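Local coordinates for protein CRISPR-associated endonuclease Cas1 (Thermotoga maritima, PDB 4XTK) that probably cuts double-stranded DNA as a metal-dependent endonuclease of CRISPR adaptive immunity, acting as a homodimer that joins a Cas2 dimer, at residues 107-112 against 217-222; 97-102 against 313-318; 157-162 against 237-242; 195-200 against 241-246. One frame throughout, in Å; residues are numbered along the deposited sequence.

Interaction 1. Residues 107-112 against 217-222; sequences MLIARE and IGYLHE
Ala110 on helix 107-112 and Leu220 in the irregular segment 217-222 bring their CA atoms to 4.5 Å, a closeness helped by the small Ala110 side chain, which meets the main chain of Leu220. The Ala110 CB rests on this backbone, 3.9 Å from Leu220 CA, and it also reaches Leu220 CD1 at 4.2 Å. One residue back in each segment, an aliphatic side chain meets a ring. Ile109 lies obliquely over Tyr219 and uses both of its branches. Its CG2, set anti to the backbone N (chi1 -61° for CG1), packs 3.7 Å from Tyr219 CG, at the root of the ring. The longer branch runs on to place CD1 over the ring centre, 3.9 Å from the Tyr219 centroid and 13° off the normal, a CH-pi contact with the face. Tyr219 is tethered at its far end, where OH bonds to Gln96 O. Asp233 OD2 accepts from the backbone N-H groups of Tyr219 and Leu220, and Asp233 OD1 pairs with ND1 of His221, a manganese ligand by similarity. Buried in the helical domain of Cas1, the contact is flanked by helix 148-166 beside Leu220 and by helices 93-101 and 301-316 around Ile109.

Interaction 2. Residues 97-102 against 313-318; sequences AEHYIN and EKHLIG
The meeting of two helices near their C-terminal ends is the element here: His99, late in helix 93-101, reaches across to Leu316 and His315 in the last turn of helix 301-316. The backbones stay apart, with His99 CA and Leu316 CA separated by 7.5 Å, and the imidazole bridges the interval. Its NE2 donates to Leu316 O over 3.3 Å, a weak bond with an N-H...O angle of 128°, so the N-H points well aside from the oxygen. The first torsion of His99 swings the ring toward helix 301-316, and the ring's rotation about CB-CG (chi2 -24°) turns the CD2-NE2 side to Leu316. Leu316 crosses the same ring obliquely, although the modelled approach of its CD2 is doubtful in detail. Both helices belong to the helical part of Cas1, and helix 93-101 also faces its counterpart in the second subunit, where Ala97 packs on Ala97 of that chain, so the histidine contact lies between a helix at the dimer interface and the helix near the C-terminus. The two imidazoles meet by their carbons, His99 CD2 lying 4.1 Å from His315 CD2, with the planes turned 71° to each other. His315 has partners of its own: ND1 bonds to Phe322 N, and its ring stacks on that of Phe322.

Interaction 3. Residues 157-162 against 237-242; sequences NAREEY and LFKPAV
Arg159 and Tyr162 reach from helix 157-162 to Lys239 and Pro240 in the helical domain of Cas1, spanning the gap between two nearly parallel helical segments whose local axes are 12.7 Å apart at closest. The long Arg159 and Tyr162 side chains bridge most of this gap, and in the close part of the contact their ends meet the Lys239 stem and the Pro240 ring. The Arg159 chain leaves with CG anti to its N and then bends at chi2 (80°) and chi3 (59°), turning the guanidinium across Lys239. Lys239 CD lies over one face of this group, 4.0 Å from CZ, whereas Pro240 CD approaches its edge at 3.9 Å from NH1. Two carboxylates, Glu155 and Glu236, form salt bridges to Arg159 NH2; both are manganese ligands by similarity, so the arginine probably balances charge beside the metal site and helps to position its acids. The extended Lys239 ends at Tyr201 OH, with a long, weak ion pair to Glu236. By contrast, the other side of helix 157-162 is more open to solvent: Asn157 is exposed and Glu161 partly so, though both touch Tyr138. Pro240 lies in a kinked portion of helix 230-252 with a wider pi-type turn, and its CB and CG lie against the Tyr162 hydroxyl. There Tyr162 OH sits 3.4 Å from Pro240 CB while hydrogen-bonding to Asp244 OD2.

Interaction 4. Residues 195-200 against 241-246; sequences FGNSLL and AVVDRL
Gly196 and Val243 mark the closest backbone approach of an antiparallel helix pair, their CA atoms 5.3 Å apart where helices 195-200 and 241-246 pass at 157° with local axes separated by 9.2 Å. This is a close antiparallel helix-helix packing at a glycine within the helical domain of Cas1: with no CB on Gly196, the valine can lie directly against the main chain. Val243 does most of the touching. Its CG1 stands anti to the backbone N (chi1 179°) and its CG2 beside it, so that both methyls face the other helix. CG2 is the busier of the two, 3.6 Å from Gly196 O and 3.9 Å from Leu200 CD2. Asn197 crosses the valine at about a right angle, its OD1 lying 3.4 Å from Val243 CG2 and 3.6 Å from CG1, a polar atom against methyls and hence packing alone. Leu200 continues the apolar surface toward Phe238 and Lys239, while helix 272-287 packs on Phe195, Val242 and Leu246. Within helix 195-200, Phe195 O accepts two bonds, from Leu199 N and, at 2.7 Å, from Ser198 OG, whose approach is tilted 21° from the carbonyl plane.

All four contacts are buried, yet their chemistry follows their place. Interactions 1 and 2 touch through Ile109, which packs against both His99 and His315; the first is apolar and CH-pi, the second a weak imidazole bond close to the dimer interface. Interactions 3 and 4 share Ala241 and Val242 on helix 230-252, joined across the pi-type turn by a probable hydrogen bond from Asp244 N to Lys239 O; charge and aromatic ends dominate one, a valine against glycine backbone, an amide and a leucine the other. Interactions 1 and 3 both lie near the putative metal site, one holding His221, the other Arg159, whereas interactions 2 and 4 lie on opposite sides of the chain's centre.

Interaction 1. Residues 107-112 against 217-222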
loop_
_atom_site.group_PDB
_atom_site.type_symbol
_atom_site.label_atom_id
_atom_site.label_comp_id
_atom_site.label_asym_id
_atom_site.label_seq_id
_atom_site.Cartn_x
_atom_site.Cartn_y
_atom_site.Cartn_z
ATOM N N MET E 107 23.529 8.094 6.236
ATOM C CA MET E 107 24.702 7.576 6.922
ATOM C C MET E 107 24.401 7.342 8.390
ATOM O O MET E 107 24.785 6.325 8.963
ATOM C CB MET E 107 25.890 8.534 6.790
ATOM C CG MET E 107 26.928 8.139 5.747
ATOM S SD MET E 107 27.608 6.479 5.951
ATOM C CE MET E 107 27.831 6.418 7.712
ATOM N N LEU E 108 23.709 8.302 8.987
ATOM C CA LEU E 108 23.329 8.241 10.391
ATOM C C LEU E 108 22.507 6.981 10.705
ATOM O O LEU E 108 22.758 6.295 11.694
ATOM C CB LEU E 108 22.547 9.501 10.752
ATOM C CG LEU E 108 22.537 9.958 12.200
ATOM C CD1 LEU E 108 23.953 9.955 12.729
ATOM C CD2 LEU E 108 21.951 11.362 12.270
ATOM N N ILE E 109 21.536 6.677 9.846
ATOM C CA ILE E 109 20.672 5.517 10.034
ATOM C C ILE E 109 21.434 4.224 9.775
ATOM O O ILE E 109 21.331 3.265 10.544
ATOM C CB ILE E 109 19.438 5.579 9.109
ATOM C CG1 ILE E 109 18.599 6.821 9.428
ATOM C CG2 ILE E 109 18.590 4.313 9.242
ATOM C CD1 ILE E 109 17.452 7.068 8.453
ATOM N N ALA E 110 22.204 4.206 8.693
ATOM C CA ALA E 110 22.983 3.026 8.338
ATOM C C ALA E 110 24.039 2.722 9.400
ATOM O O ALA E 110 24.293 1.564 9.724
ATOM C CB ALA E 110 23.637 3.210 6.976
ATOM N N ARG E 111 24.643 3.774 9.940
ATOM C CA ARG E 111 25.675 3.629 10.957
ATOM C C ARG E 111 25.074 3.072 12.243
ATOM O O ARG E 111 25.759 2.412 13.023
ATOM C CB ARG E 111 26.358 4.972 11.217
ATOM C CG ARG E 111 27.756 4.862 11.756
ATOM C CD ARG E 111 28.324 6.231 12.047
ATOM N NE ARG E 111 28.801 6.908 10.848
ATOM C CZ ARG E 111 29.999 6.700 10.313
ATOM N NH1 ARG E 111 30.817 5.817 10.862
ATOM N NH2 ARG E 111 30.376 7.361 9.227
ATOM N N GLU E 112 23.788 3.340 12.452
ATOM C CA GLU E 112 23.044 2.797 13.588
ATOM C C GLU E 112 22.842 1.292 13.437
ATOM O O GLU E 112 23.039 0.532 14.386
ATOM C CB GLU E 112 21.687 3.498 13.725
ATOM C CG GLU E 112 20.718 2.851 14.712
ATOM C CD GLU E 112 21.143 3.015 16.161
ATOM O OE1 GLU E 112 22.060 3.819 16.434
ATOM O OE2 GLU E 112 20.546 2.344 17.031
ATOM N N ILE E 217 12.066 1.135 1.050
ATOM C CA ILE E 217 13.224 2.005 1.179
ATOM C C ILE E 217 14.093 1.591 2.355
ATOM O O ILE E 217 13.675 1.697 3.498
ATOM C CB ILE E 217 12.811 3.487 1.346
ATOM C CG1 ILE E 217 12.035 3.965 0.119
ATOM C CG2 ILE E 217 14.026 4.355 1.571
ATOM C CD1 ILE E 217 11.542 5.385 0.232
ATOM N N GLY E 218 15.299 1.109 2.061
ATOM C CA GLY E 218 16.295 0.811 3.077
ATOM C C GLY E 218 17.434 1.827 3.128
ATOM O O GLY E 218 17.434 2.807 2.385
ATOM N N TYR E 219 18.413 1.586 3.998
ATOM C CA TYR E 219 19.464 2.561 4.278
ATOM C C TYR E 219 20.862 1.963 4.174
ATOM O O TYR E 219 21.689 2.442 3.385
ATOM C CB TYR E 219 19.220 3.197 5.647
ATOM C CG TYR E 219 17.925 3.965 5.616
ATOM C CD1 TYR E 219 17.854 5.208 4.996
ATOM C CD2 TYR E 219 16.754 3.417 6.129
ATOM C CE1 TYR E 219 16.664 5.904 4.921
ATOM C CE2 TYR E 219 15.560 4.108 6.064
ATOM C CZ TYR E 219 15.521 5.351 5.459
ATOM O OH TYR E 219 14.336 6.036 5.391
ATOM N N LEU E 220 21.145 0.954 4.994
ATOM C CA LEU E 220 22.389 0.204 4.859
ATOM C C LEU E 220 22.449 -0.465 3.483
ATOM O O LEU E 220 23.459 -0.384 2.782
ATOM C CB LEU E 220 22.526 -0.841 5.970
ATOM C CG LEU E 220 23.860 -1.596 5.930
ATOM C CD1 LEU E 220 25.022 -0.613 5.991
ATOM C CD2 LEU E 220 23.967 -2.668 7.020
ATOM N N HIS E 221 21.361 -1.125 3.103
ATOM C CA HIS E 221 21.224 -1.656 1.752
ATOM C C HIS E 221 20.811 -0.554 0.790
ATOM O O HIS E 221 20.025 0.329 1.137
ATOM C CB HIS E 221 20.207 -2.795 1.716
ATOM C CG HIS E 221 20.626 -3.994 2.502
ATOM N ND1 HIS E 221 20.604 -4.029 3.878
ATOM C CD2 HIS E 221 21.114 -5.198 2.105
ATOM C CE1 HIS E 221 21.041 -5.204 4.299
ATOM N NE2 HIS E 221 21.361 -5.926 3.237
ATOM N N GLU E 222 21.352 -0.604 -0.419
ATOM C CA GLU E 222 20.979 0.350 -1.450
ATOM C C GLU E 222 19.497 0.193 -1.788
ATOM O O GLU E 222 19.004 -0.925 -1.928
ATOM C CB GLU E 222 21.844 0.149 -2.698
ATOM C CG GLU E 222 21.800 1.305 -3.682
ATOM C CD GLU E 222 22.442 0.970 -5.019
ATOM O OE1 GLU E 222 21.698 0.753 -5.998
ATOM O OE2 GLU E 222 23.688 0.925 -5.093
#

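Interaction 2. Residues 97-102 against 313-318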
loop_
_atom_site.group_PDB
_atom_site.type_symbol
_atom_site.label_atom_id
_atom_site.label_comp_id
_atom_site.label_asym_id
_atom_site.label_seq_id
_atom_site.Cartn_x
_atom_site.Cartn_y
_atom_site.Cartn_z
ATOM N N ALA E 97 12.265 8.810 2.144
ATOM C CA ALA E 97 12.969 9.230 0.935
ATOM C C ALA E 97 13.890 10.375 1.287
ATOM O O ALA E 97 15.068 10.412 0.883
ATOM C CB ALA E 97 12.002 9.638 -0.142
ATOM N N GLU E 98 13.351 11.298 2.074
ATOM C CA GLU E 98 14.149 12.403 2.560
ATOM C C GLU E 98 15.365 11.901 3.373
ATOM O O GLU E 98 16.448 12.454 3.202
ATOM C CB GLU E 98 13.299 13.362 3.389
ATOM C CG GLU E 98 14.087 14.383 4.199
ATOM C CD GLU E 98 13.253 15.034 5.288
ATOM O OE1 GLU E 98 12.026 15.175 5.101
ATOM O OE2 GLU E 98 13.827 15.383 6.344
ATOM N N HIS E 99 15.282 10.856 4.208
ATOM C CA HIS E 99 16.557 10.555 4.853
ATOM C C HIS E 99 17.415 9.646 3.971
ATOM O O HIS E 99 18.574 9.392 4.300
ATOM C CB HIS E 99 16.463 9.932 6.252
ATOM C CG HIS E 99 15.649 10.718 7.220
ATOM N ND1 HIS E 99 15.444 12.077 7.090
ATOM C CD2 HIS E 99 15.310 10.430 8.508
ATOM C CE1 HIS E 99 14.784 12.520 8.138
ATOM N NE2 HIS E 99 14.706 11.535 9.025
ATOM N N TYR E 100 16.867 9.153 2.867
ATOM C CA TYR E 100 17.705 8.392 1.965
ATOM C C TYR E 100 18.562 9.265 1.026
ATOM O O TYR E 100 19.754 9.006 0.860
ATOM C CB TYR E 100 16.859 7.436 1.140
ATOM C CG TYR E 100 17.695 6.492 0.309
ATOM C CD1 TYR E 100 18.198 5.317 0.855
ATOM C CD2 TYR E 100 18.004 6.784 -1.019
ATOM C CE1 TYR E 100 18.968 4.458 0.107
ATOM C CE2 TYR E 100 18.778 5.920 -1.777
ATOM C CZ TYR E 100 19.254 4.760 -1.207
ATOM O OH TYR E 100 20.021 3.899 -1.954
ATOM N N ILE E 101 17.971 10.290 0.416
ATOM C CA ILE E 101 18.675 11.057 -0.611
ATOM C C ILE E 101 19.652 12.052 0.001
ATOM O O ILE E 101 20.521 12.593 -0.684
ATOM C CB ILE E 101 17.698 11.817 -1.523
ATOM C CG1 ILE E 101 17.003 12.937 -0.745
ATOM C CG2 ILE E 101 16.687 10.859 -2.141
ATOM C CD1 ILE E 101 16.083 13.784 -1.583
ATOM N N ASN E 102 19.504 12.289 1.297
ATOM C CA ASN E 102 20.466 13.077 2.051
ATOM C C ASN E 102 21.504 12.131 2.627
ATOM O O ASN E 102 21.184 11.328 3.501
ATOM C CB ASN E 102 19.771 13.849 3.169
ATOM C CG ASN E 102 20.714 14.756 3.930
ATOM O OD1 ASN E 102 21.650 14.295 4.583
ATOM N ND2 ASN E 102 20.463 16.057 3.861
ATOM N N GLU E 313 11.080 4.796 13.449
ATOM C CA GLU E 313 9.939 5.684 13.254
ATOM C C GLU E 313 10.145 7.005 13.985
ATOM O O GLU E 313 9.936 8.089 13.427
ATOM C CB GLU E 313 8.645 5.021 13.737
ATOM C CG GLU E 313 8.083 3.976 12.783
ATOM C CD GLU E 313 6.781 3.374 13.277
ATOM O OE1 GLU E 313 6.715 2.983 14.463
ATOM O OE2 GLU E 313 5.821 3.292 12.481
ATOM N N LYS E 314 10.562 6.908 15.239
ATOM C CA LYS E 314 10.765 8.101 16.036
ATOM C C LYS E 314 11.920 8.918 15.477
ATOM O O LYS E 314 11.835 10.143 15.406
ATOM C CB LYS E 314 10.989 7.734 17.503
ATOM C CG LYS E 314 9.689 7.374 18.207
ATOM C CD LYS E 314 9.875 7.103 19.692
ATOM C CE LYS E 314 10.872 5.993 19.952
ATOM N NZ LYS E 314 10.821 5.593 21.384
ATOM N N HIS E 315 12.977 8.238 15.046
ATOM C CA HIS E 315 14.113 8.915 14.429
ATOM C C HIS E 315 13.692 9.709 13.192
ATOM O O HIS E 315 14.072 10.872 13.030
ATOM C CB HIS E 315 15.194 7.905 14.050
ATOM C CG HIS E 315 16.310 8.492 13.244
ATOM N ND1 HIS E 315 17.322 9.244 13.804
ATOM C CD2 HIS E 315 16.570 8.443 11.914
ATOM C CE1 HIS E 315 18.160 9.623 12.856
ATOM N NE2 HIS E 315 17.727 9.148 11.702
ATOM N N LEU E 316 12.896 9.080 12.332
ATOM C CA LEU E 316 12.496 9.700 11.075
ATOM C C LEU E 316 11.692 10.986 11.275
ATOM O O LEU E 316 11.807 11.913 10.477
ATOM C CB LEU E 316 11.695 8.714 10.224
ATOM C CG LEU E 316 12.519 7.578 9.604
ATOM C CD1 LEU E 316 11.637 6.575 8.932
ATOM C CD2 LEU E 316 13.498 8.087 8.607
ATOM N N ILE E 317 10.889 11.052 12.333
ATOM C CA ILE E 317 10.066 12.238 12.563
ATOM C C ILE E 317 10.705 13.266 13.499
ATOM O O ILE E 317 10.078 14.265 13.837
ATOM C CB ILE E 317 8.681 11.870 13.128
ATOM C CG1 ILE E 317 8.801 11.289 14.536
ATOM C CG2 ILE E 317 7.974 10.905 12.206
ATOM C CD1 ILE E 317 7.465 10.942 15.155
ATOM N N GLY E 318 11.938 13.023 13.928
ATOM C CA GLY E 318 12.657 14.009 14.719
ATOM C C GLY E 318 12.495 13.873 16.223
ATOM O O GLY E 318 13.258 14.460 16.992
#

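Interaction 3. Residues 157-162 against 237-242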
loop_
_atom_site.group_PDB
_atom_site.type_symbol
_atom_site.label_atom_id
_atom_site.label_comp_id
_atom_site.label_asym_id
_atom_site.label_seq_id
_atom_site.Cartn_x
_atom_site.Cartn_y
_atom_site.Cartn_z
ATOM N N ASN E 157 31.854 -8.177 5.672
ATOM C CA ASN E 157 33.122 -8.788 6.039
ATOM C C ASN E 157 33.169 -9.136 7.521
ATOM O O ASN E 157 33.698 -10.181 7.904
ATOM C CB ASN E 157 34.292 -7.865 5.673
ATOM C CG ASN E 157 34.421 -7.648 4.176
ATOM O OD1 ASN E 157 34.043 -8.504 3.375
ATOM N ND2 ASN E 157 34.967 -6.500 3.791
ATOM N N ALA E 158 32.611 -8.255 8.349
ATOM C CA ALA E 158 32.474 -8.513 9.779
ATOM C C ALA E 158 31.657 -9.773 10.019
ATOM O O ALA E 158 32.014 -10.613 10.842
ATOM C CB ALA E 158 31.827 -7.331 10.479
ATOM N N ARG E 159 30.553 -9.890 9.290
ATOM C CA ARG E 159 29.686 -11.052 9.402
ATOM C C ARG E 159 30.457 -12.333 9.073
ATOM O O ARG E 159 30.343 -13.337 9.787
ATOM C CB ARG E 159 28.474 -10.898 8.483
ATOM C CG ARG E 159 27.433 -11.999 8.612
ATOM C CD ARG E 159 26.531 -11.790 9.814
ATOM N NE ARG E 159 25.824 -10.514 9.760
ATOM C CZ ARG E 159 25.104 -10.015 10.760
ATOM N NH1 ARG E 159 24.987 -10.687 11.900
ATOM N NH2 ARG E 159 24.504 -8.839 10.622
ATOM N N GLU E 160 31.255 -12.287 8.007
ATOM C CA GLU E 160 31.987 -13.469 7.556
ATOM C C GLU E 160 33.026 -13.904 8.590
ATOM O O GLU E 160 33.212 -15.097 8.830
ATOM C CB GLU E 160 32.652 -13.207 6.209
ATOM N N GLU E 161 33.691 -12.932 9.205
ATOM C CA GLU E 161 34.633 -13.212 10.283
ATOM C C GLU E 161 33.896 -13.765 11.502
ATOM O O GLU E 161 34.361 -14.689 12.178
ATOM C CB GLU E 161 35.411 -11.948 10.654
ATOM C CG GLU E 161 36.262 -12.083 11.894
ATOM C CD GLU E 161 37.329 -13.145 11.743
ATOM O OE1 GLU E 161 37.762 -13.386 10.596
ATOM O OE2 GLU E 161 37.735 -13.740 12.766
ATOM N N TYR E 162 32.738 -13.178 11.773
ATOM C CA TYR E 162 31.885 -13.616 12.855
ATOM C C TYR E 162 31.470 -15.071 12.649
ATOM O O TYR E 162 31.493 -15.869 13.586
ATOM C CB TYR E 162 30.668 -12.697 12.944
ATOM C CG TYR E 162 29.475 -13.284 13.648
ATOM C CD1 TYR E 162 29.341 -13.190 15.024
ATOM C CD2 TYR E 162 28.471 -13.918 12.931
ATOM C CE1 TYR E 162 28.244 -13.724 15.669
ATOM C CE2 TYR E 162 27.373 -14.456 13.565
ATOM C CZ TYR E 162 27.264 -14.354 14.932
ATOM O OH TYR E 162 26.170 -14.881 15.562
ATOM N N LEU E 237 20.292 -6.985 12.718
ATOM C CA LEU E 237 20.426 -6.910 14.164
ATOM C C LEU E 237 20.088 -8.232 14.837
ATOM O O LEU E 237 20.619 -8.554 15.899
ATOM C CB LEU E 237 19.522 -5.814 14.729
ATOM C CG LEU E 237 20.015 -4.365 14.722
ATOM C CD1 LEU E 237 20.145 -3.818 13.309
ATOM C CD2 LEU E 237 19.087 -3.495 15.556
ATOM N N PHE E 238 19.140 -8.953 14.253
ATOM C CA PHE E 238 18.575 -10.121 14.912
ATOM C C PHE E 238 19.075 -11.469 14.405
ATOM O O PHE E 238 18.637 -12.515 14.892
ATOM C CB PHE E 238 17.058 -10.028 14.828
ATOM C CG PHE E 238 16.523 -8.773 15.434
ATOM C CD1 PHE E 238 16.258 -8.710 16.788
ATOM C CD2 PHE E 238 16.342 -7.635 14.663
ATOM C CE1 PHE E 238 15.791 -7.546 17.361
ATOM C CE2 PHE E 238 15.878 -6.473 15.224
ATOM C CZ PHE E 238 15.603 -6.425 16.577
ATOM N N LYS E 239 19.980 -11.446 13.434
ATOM C CA LYS E 239 20.518 -12.678 12.863
ATOM C C LYS E 239 21.209 -13.582 13.909
ATOM O O LYS E 239 21.007 -14.802 13.898
ATOM C CB LYS E 239 21.478 -12.353 11.709
ATOM C CG LYS E 239 20.790 -12.140 10.367
ATOM C CD LYS E 239 21.756 -11.659 9.278
ATOM C CE LYS E 239 21.064 -11.665 7.913
ATOM N NZ LYS E 239 21.944 -11.203 6.812
ATOM N N PRO E 240 22.035 -13.002 14.803
ATOM C CA PRO E 240 22.601 -13.876 15.838
ATOM C C PRO E 240 21.588 -14.507 16.805
ATOM O O PRO E 240 21.627 -15.722 17.000
ATOM C CB PRO E 240 23.541 -12.939 16.605
ATOM C CG PRO E 240 23.892 -11.884 15.634
ATOM C CD PRO E 240 22.665 -11.670 14.814
ATOM N N ALA E 241 20.687 -13.709 17.371
ATOM C CA ALA E 241 19.818 -14.187 18.451
ATOM C C ALA E 241 18.737 -15.136 17.951
ATOM O O ALA E 241 18.296 -16.022 18.681
ATOM C CB ALA E 241 19.183 -13.015 19.181
ATOM N N VAL E 242 18.309 -14.954 16.707
ATOM C CA VAL E 242 17.290 -15.825 16.138
ATOM C C VAL E 242 17.907 -16.936 15.297
ATOM O O VAL E 242 17.874 -18.101 15.682
ATOM C CB VAL E 242 16.293 -15.042 15.270
ATOM C CG1 VAL E 242 15.260 -15.982 14.702
ATOM C CG2 VAL E 242 15.626 -13.953 16.086
#

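Interaction 4. Residues 195-200 against 241-246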
loop_
_atom_site.group_PDB
_atom_site.type_symbol
_atom_site.label_atom_id
_atom_site.label_comp_id
_atom_site.label_asym_id
_atom_site.label_seq_id
_atom_site.Cartn_x
_atom_site.Cartn_y
_atom_site.Cartn_z
ATOM N N PHE E 195 18.227 -20.507 4.971
ATOM C CA PHE E 195 16.822 -20.755 5.255
ATOM C C PHE E 195 16.340 -19.910 6.433
ATOM O O PHE E 195 15.297 -19.262 6.349
ATOM C CB PHE E 195 16.581 -22.236 5.530
ATOM C CG PHE E 195 15.141 -22.573 5.747
ATOM C CD1 PHE E 195 14.255 -22.596 4.681
ATOM C CD2 PHE E 195 14.663 -22.847 7.020
ATOM C CE1 PHE E 195 12.910 -22.898 4.878
ATOM C CE2 PHE E 195 13.325 -23.153 7.227
ATOM C CZ PHE E 195 12.447 -23.177 6.154
ATOM N N GLY E 196 17.107 -19.917 7.522
ATOM C CA GLY E 196 16.789 -19.124 8.696
ATOM C C GLY E 196 16.713 -17.638 8.379
ATOM O O GLY E 196 15.776 -16.950 8.801
ATOM N N ASN E 197 17.696 -17.143 7.630
ATOM C CA ASN E 197 17.709 -15.741 7.231
ATOM C C ASN E 197 16.465 -15.352 6.456
ATOM O O ASN E 197 15.862 -14.315 6.725
ATOM C CB ASN E 197 18.950 -15.427 6.401
ATOM C CG ASN E 197 20.168 -15.211 7.261
ATOM O OD1 ASN E 197 20.084 -15.249 8.490
ATOM N ND2 ASN E 197 21.308 -14.991 6.626
ATOM N N SER E 198 16.080 -16.193 5.500
ATOM C CA SER E 198 14.886 -15.942 4.708
ATOM C C SER E 198 13.657 -15.819 5.613
ATOM O O SER E 198 12.841 -14.912 5.431
ATOM C CB SER E 198 14.678 -17.043 3.670
ATOM O OG SER E 198 14.068 -18.182 4.249
ATOM N N LEU E 199 13.542 -16.709 6.597
ATOM C CA LEU E 199 12.436 -16.649 7.550
ATOM C C LEU E 199 12.449 -15.327 8.310
ATOM O O LEU E 199 11.406 -14.705 8.500
ATOM C CB LEU E 199 12.495 -17.816 8.540
ATOM C CG LEU E 199 12.202 -19.199 7.958
ATOM C CD1 LEU E 199 12.218 -20.266 9.049
ATOM C CD2 LEU E 199 10.874 -19.187 7.213
ATOM N N LEU E 200 13.636 -14.902 8.737
ATOM C CA LEU E 200 13.784 -13.659 9.488
ATOM C C LEU E 200 13.368 -12.463 8.628
ATOM O O LEU E 200 12.596 -11.613 9.073
ATOM C CB LEU E 200 15.228 -13.502 9.995
ATOM C CG LEU E 200 15.564 -12.273 10.845
ATOM C CD1 LEU E 200 14.531 -12.069 11.938
ATOM C CD2 LEU E 200 16.932 -12.426 11.476
ATOM N N ALA E 241 20.687 -13.709 17.371
ATOM C CA ALA E 241 19.818 -14.187 18.451
ATOM C C ALA E 241 18.737 -15.136 17.951
ATOM O O ALA E 241 18.296 -16.022 18.681
ATOM C CB ALA E 241 19.183 -13.015 19.181
ATOM N N VAL E 242 18.309 -14.954 16.707
ATOM C CA VAL E 242 17.290 -15.825 16.138
ATOM C C VAL E 242 17.907 -16.936 15.297
ATOM O O VAL E 242 17.874 -18.101 15.682
ATOM C CB VAL E 242 16.293 -15.042 15.270
ATOM C CG1 VAL E 242 15.260 -15.982 14.702
ATOM C CG2 VAL E 242 15.626 -13.953 16.086
ATOM N N VAL E 243 18.481 -16.566 14.159
ATOM C CA VAL E 243 19.013 -17.538 13.206
ATOM C C VAL E 243 20.202 -18.348 13.725
ATOM O O VAL E 243 20.201 -19.577 13.646
ATOM C CB VAL E 243 19.447 -16.852 11.903
ATOM C CG1 VAL E 243 20.022 -17.873 10.935
ATOM C CG2 VAL E 243 18.275 -16.110 11.278
ATOM N N ASP E 244 21.215 -17.662 14.248
ATOM C CA ASP E 244 22.460 -18.329 14.630
ATOM C C ASP E 244 22.301 -19.201 15.877
ATOM O O ASP E 244 22.819 -20.319 15.936
ATOM C CB ASP E 244 23.570 -17.299 14.852
ATOM C CG ASP E 244 23.856 -16.476 13.609
ATOM O OD1 ASP E 244 23.481 -16.913 12.498
ATOM O OD2 ASP E 244 24.461 -15.393 13.743
ATOM N N ARG E 245 21.594 -18.683 16.874
ATOM C CA ARG E 245 21.281 -19.467 18.058
ATOM C C ARG E 245 20.553 -20.748 17.664
ATOM O O ARG E 245 20.846 -21.830 18.174
ATOM C CB ARG E 245 20.433 -18.655 19.039
ATOM C CG ARG E 245 19.795 -19.488 20.145
ATOM C CD ARG E 245 19.379 -18.613 21.314
ATOM N NE ARG E 245 20.526 -17.934 21.914
ATOM C CZ ARG E 245 20.555 -16.642 22.225
ATOM N NH1 ARG E 245 19.492 -15.877 21.994
ATOM N NH2 ARG E 245 21.646 -16.113 22.769
ATOM N N LEU E 246 19.616 -20.613 16.733
ATOM C CA LEU E 246 18.837 -21.741 16.253
ATOM C C LEU E 246 19.719 -22.732 15.496
ATOM O O LEU E 246 19.576 -23.945 15.647
ATOM C CB LEU E 246 17.704 -21.245 15.362
ATOM C CG LEU E 246 16.530 -22.173 15.102
ATOM C CD1 LEU E 246 15.911 -22.585 16.424
ATOM C CD2 LEU E 246 15.520 -21.454 14.227
#